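Local coordinates for titin (Homo sapiens, PDB 2J8O), which acts as a giant elastic scaffold and molecular spring of the muscle sarcomere, represented here by two of its immunoglobulin I-set domains, at residues G49-I54 against S68-D73. Residues are numbered along the deposited sequence; the frame is centred on the assembly and turned at random.
Sequences GLKYRI and SVTDDD
Lys51 and Asp73 approach from opposing sides and meet in a salt bridge, Lys51 NZ lying 2.6 Å from Asp73 OD2. The ammonium comes in on the syn side of OD2, 29° out of the carboxylate plane. With CG anti to the backbone N (chi1 -177°), Lys51 sets that carbon over the Tyr52 ring centre, 4.0 Å above the plane; past a bend at chi2 the chain leaves the ring for the carboxylate. Tyr52 and Asp73 are linked by a water rather than directly: the water lies in the ring plane at the edge, 2.5 Å from Tyr52 OH, and donates to Asp73 OD1 across 2.7 Å. Ring and carboxylate planes stand 89° apart. Asp73 OD2 also accepts the backbone N-H of Thr70 (N to OD2 2.7 Å), nearly along its C-O axis, within the type I turn Thr70-Asp73. Lys51 NZ bonds to Ala67 O as well. The contact ties the start of strand 52-57 to the loop between strands 61-66 and 76-83 in the first immunoglobulin domain. Replacing Asp73 by an alanine would probably strip the Lys51 ammonium of its counter-charge, leave the Thr70 N-H without this acceptor and break the water link to Tyr52. Both carboxylate oxygens are engaged, so the buried aspartate is held against rotation, and the neighbouring ammonium would be expected to favour its ionised form.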
ATOM      1  N   GLY A  49      22.946   1.736  -2.751  1.00 54.10           N
ATOM      2  CA  GLY A  49      23.203   0.388  -2.232  1.00 55.02           C
ATOM      3  C   GLY A  49      22.157  -0.135  -1.268  1.00 55.24           C
ATOM      4  O   GLY A  49      21.850  -1.310  -1.268  1.00 55.47           O
ATOM      5  N   LEU A  50      21.626   0.751  -0.433  1.00 56.29           N
ATOM      6  CA  LEU A  50      20.577   0.434   0.526  1.00 56.82           C
ATOM      7  C   LEU A  50      19.188   0.332  -0.117  1.00 56.84           C
ATOM      8  O   LEU A  50      18.656  -0.759  -0.262  1.00 56.96           O
ATOM      9  CB  LEU A  50      20.579   1.471   1.647  1.00 56.95           C
ATOM     10  CG  LEU A  50      21.363   1.160   2.933  1.00 57.76           C
ATOM     11  CD1 LEU A  50      22.680   0.423   2.669  1.00 57.30           C
ATOM     12  CD2 LEU A  50      21.608   2.454   3.718  1.00 57.06           C
ATOM     13  N   LYS A  51      18.615   1.464  -0.515  1.00 56.95           N
ATOM     14  CA  LYS A  51      17.243   1.497  -1.019  1.00 56.38           C
ATOM     15  C   LYS A  51      17.196   1.191  -2.498  1.00 56.31           C
ATOM     16  O   LYS A  51      16.304   0.472  -2.958  1.00 56.97           O
ATOM     17  CB  LYS A  51      16.621   2.861  -0.750  1.00 56.47           C
ATOM     18  CG  LYS A  51      15.176   2.993  -1.166  1.00 56.79           C
ATOM     19  CD  LYS A  51      14.285   2.023  -0.401  1.00 55.01           C
ATOM     20  CE  LYS A  51      12.875   2.520  -0.415  1.00 54.05           C
ATOM     21  NZ  LYS A  51      11.906   1.451  -0.103  1.00 55.21           N
ATOM     22  N   TYR A  52      18.167   1.723  -3.232  1.00 55.85           N
ATOM     23  CA  TYR A  52      18.254   1.540  -4.668  1.00 55.82           C
ATOM     24  C   TYR A  52      19.604   0.946  -5.045  1.00 56.29           C
ATOM     25  O   TYR A  52      20.667   1.452  -4.625  1.00 55.72           O
ATOM     26  CB  TYR A  52      18.087   2.878  -5.408  1.00 54.56           C
ATOM     27  CG  TYR A  52      16.808   3.646  -5.127  1.00 53.94           C
ATOM     28  CD1 TYR A  52      16.843   4.907  -4.497  1.00 54.79           C
ATOM     29  CD2 TYR A  52      15.576   3.154  -5.521  1.00 51.97           C
ATOM     30  CE1 TYR A  52      15.669   5.638  -4.257  1.00 52.74           C
ATOM     31  CE2 TYR A  52      14.402   3.864  -5.285  1.00 52.21           C
ATOM     32  CZ  TYR A  52      14.452   5.102  -4.651  1.00 53.85           C
ATOM     33  OH  TYR A  52      13.274   5.783  -4.407  1.00 54.04           O
ATOM     34  N   ARG A  53      19.565  -0.107  -5.860  1.00 56.40           N
ATOM     35  CA  ARG A  53      20.797  -0.668  -6.425  1.00 56.98           C
ATOM     36  C   ARG A  53      20.676  -0.807  -7.927  1.00 56.25           C
ATOM     37  O   ARG A  53      19.637  -1.164  -8.441  1.00 55.80           O
ATOM     38  CB  ARG A  53      21.132  -2.048  -5.854  1.00 57.17           C
ATOM     39  CG  ARG A  53      21.270  -2.151  -4.353  1.00 59.09           C
ATOM     40  CD  ARG A  53      21.581  -3.602  -4.048  1.00 61.81           C
ATOM     41  NE  ARG A  53      20.616  -4.198  -3.123  1.00 63.85           N
ATOM     42  CZ  ARG A  53      20.141  -5.442  -3.223  1.00 64.64           C
ATOM     43  NH1 ARG A  53      20.513  -6.247  -4.225  1.00 62.81           N
ATOM     44  NH2 ARG A  53      19.284  -5.884  -2.306  1.00 65.65           N
ATOM     45  N   ILE A  54      21.779  -0.564  -8.607  1.00 56.36           N
ATOM     46  CA  ILE A  54      21.813  -0.625 -10.041  1.00 57.09           C
ATOM     47  C   ILE A  54      22.774  -1.716 -10.457  1.00 57.15           C
ATOM     48  O   ILE A  54      23.937  -1.694 -10.100  1.00 56.77           O
ATOM     49  CB  ILE A  54      22.201   0.771 -10.648  1.00 57.56           C
ATOM     50  CG1 ILE A  54      21.035   1.755 -10.498  1.00 56.44           C
ATOM     51  CG2 ILE A  54      22.694   0.666 -12.111  1.00 57.26           C
ATOM     52  CD1 ILE A  54      21.491   3.170 -10.339  1.00 55.41           C
ATOM     53  N   SER A  68      13.045  -3.312  -0.127  1.00 59.73           N
ATOM     54  CA  SER A  68      12.093  -3.057   0.967  1.00 60.01           C
ATOM     55  C   SER A  68      11.005  -2.052   0.571  1.00 59.56           C
ATOM     56  O   SER A  68      10.871  -0.976   1.164  1.00 59.03           O
ATOM     57  CB  SER A  68      12.821  -2.628   2.255  1.00 60.09           C
ATOM     58  OG  SER A  68      11.899  -2.427   3.325  1.00 62.11           O
ATOM     59  N   VAL A  69      10.223  -2.454  -0.428  1.00 59.83           N
ATOM     60  CA  VAL A  69       9.153  -1.645  -0.998  1.00 60.02           C
ATOM     61  C   VAL A  69       8.180  -1.153   0.054  1.00 60.31           C
ATOM     62  O   VAL A  69       7.511  -1.934   0.731  1.00 60.99           O
ATOM     63  CB  VAL A  69       8.377  -2.408  -2.115  1.00 60.04           C
ATOM     64  CG1 VAL A  69       7.073  -1.675  -2.482  1.00 59.19           C
ATOM     65  CG2 VAL A  69       9.249  -2.561  -3.345  1.00 59.54           C
ATOM     66  N   THR A  70       8.143   0.158   0.198  1.00 60.89           N
ATOM     67  CA  THR A  70       7.057   0.855   0.862  1.00 61.16           C
ATOM     68  C   THR A  70       6.157   1.407  -0.239  1.00 61.38           C
ATOM     69  O   THR A  70       6.510   1.359  -1.433  1.00 61.24           O
ATOM     70  CB  THR A  70       7.578   1.995   1.748  1.00 60.92           C
ATOM     71  OG1 THR A  70       6.507   2.475   2.549  1.00 62.98           O
ATOM     72  CG2 THR A  70       8.103   3.148   0.914  1.00 60.12           C
ATOM     73  N   ASP A  71       5.002   1.940   0.127  1.00 61.32           N
ATOM     74  CA  ASP A  71       4.103   2.401  -0.913  1.00 61.80           C
ATOM     75  C   ASP A  71       4.522   3.773  -1.459  1.00 61.21           C
ATOM     76  O   ASP A  71       3.978   4.239  -2.454  1.00 61.28           O
ATOM     77  CB  ASP A  71       2.665   2.391  -0.416  1.00 62.12           C
ATOM     78  CG  ASP A  71       2.508   3.190   0.814  1.00 64.93           C
ATOM     79  OD1 ASP A  71       3.127   4.279   0.838  1.00 68.48           O
ATOM     80  OD2 ASP A  71       1.799   2.745   1.755  1.00 67.24           O
ATOM     81  N   ASP A  72       5.487   4.412  -0.798  1.00 60.40           N
ATOM     82  CA  ASP A  72       6.124   5.600  -1.344  1.00 59.42           C
ATOM     83  C   ASP A  72       6.884   5.203  -2.610  1.00 59.08           C
ATOM     84  O   ASP A  72       7.025   6.014  -3.525  1.00 59.23           O
ATOM     85  CB  ASP A  72       7.064   6.269  -0.329  1.00 59.17           C
ATOM     86  CG  ASP A  72       8.054   7.238  -0.986  1.00 59.77           C
ATOM     87  OD1 ASP A  72       7.651   8.358  -1.373  1.00 58.22           O
ATOM     88  OD2 ASP A  72       9.244   6.875  -1.133  1.00 60.31           O
ATOM     89  N   ASP A  73       7.356   3.957  -2.669  1.00 57.99           N
ATOM     90  CA  ASP A  73       8.031   3.464  -3.858  1.00 57.25           C
ATOM     91  C   ASP A  73       7.045   3.074  -4.978  1.00 57.31           C
ATOM     92  O   ASP A  73       7.470   2.872  -6.124  1.00 57.92           O
ATOM     93  CB  ASP A  73       8.938   2.278  -3.540  1.00 56.78           C
ATOM     94  CG  ASP A  73       9.842   2.518  -2.344  1.00 56.74           C
ATOM     95  OD1 ASP A  73      10.784   3.330  -2.438  1.00 54.09           O
ATOM     96  OD2 ASP A  73       9.626   1.858  -1.297  1.00 56.21           O
TER
HETATM   97  O   HOH W   1      11.122   4.637  -4.810  1.00 52.10           O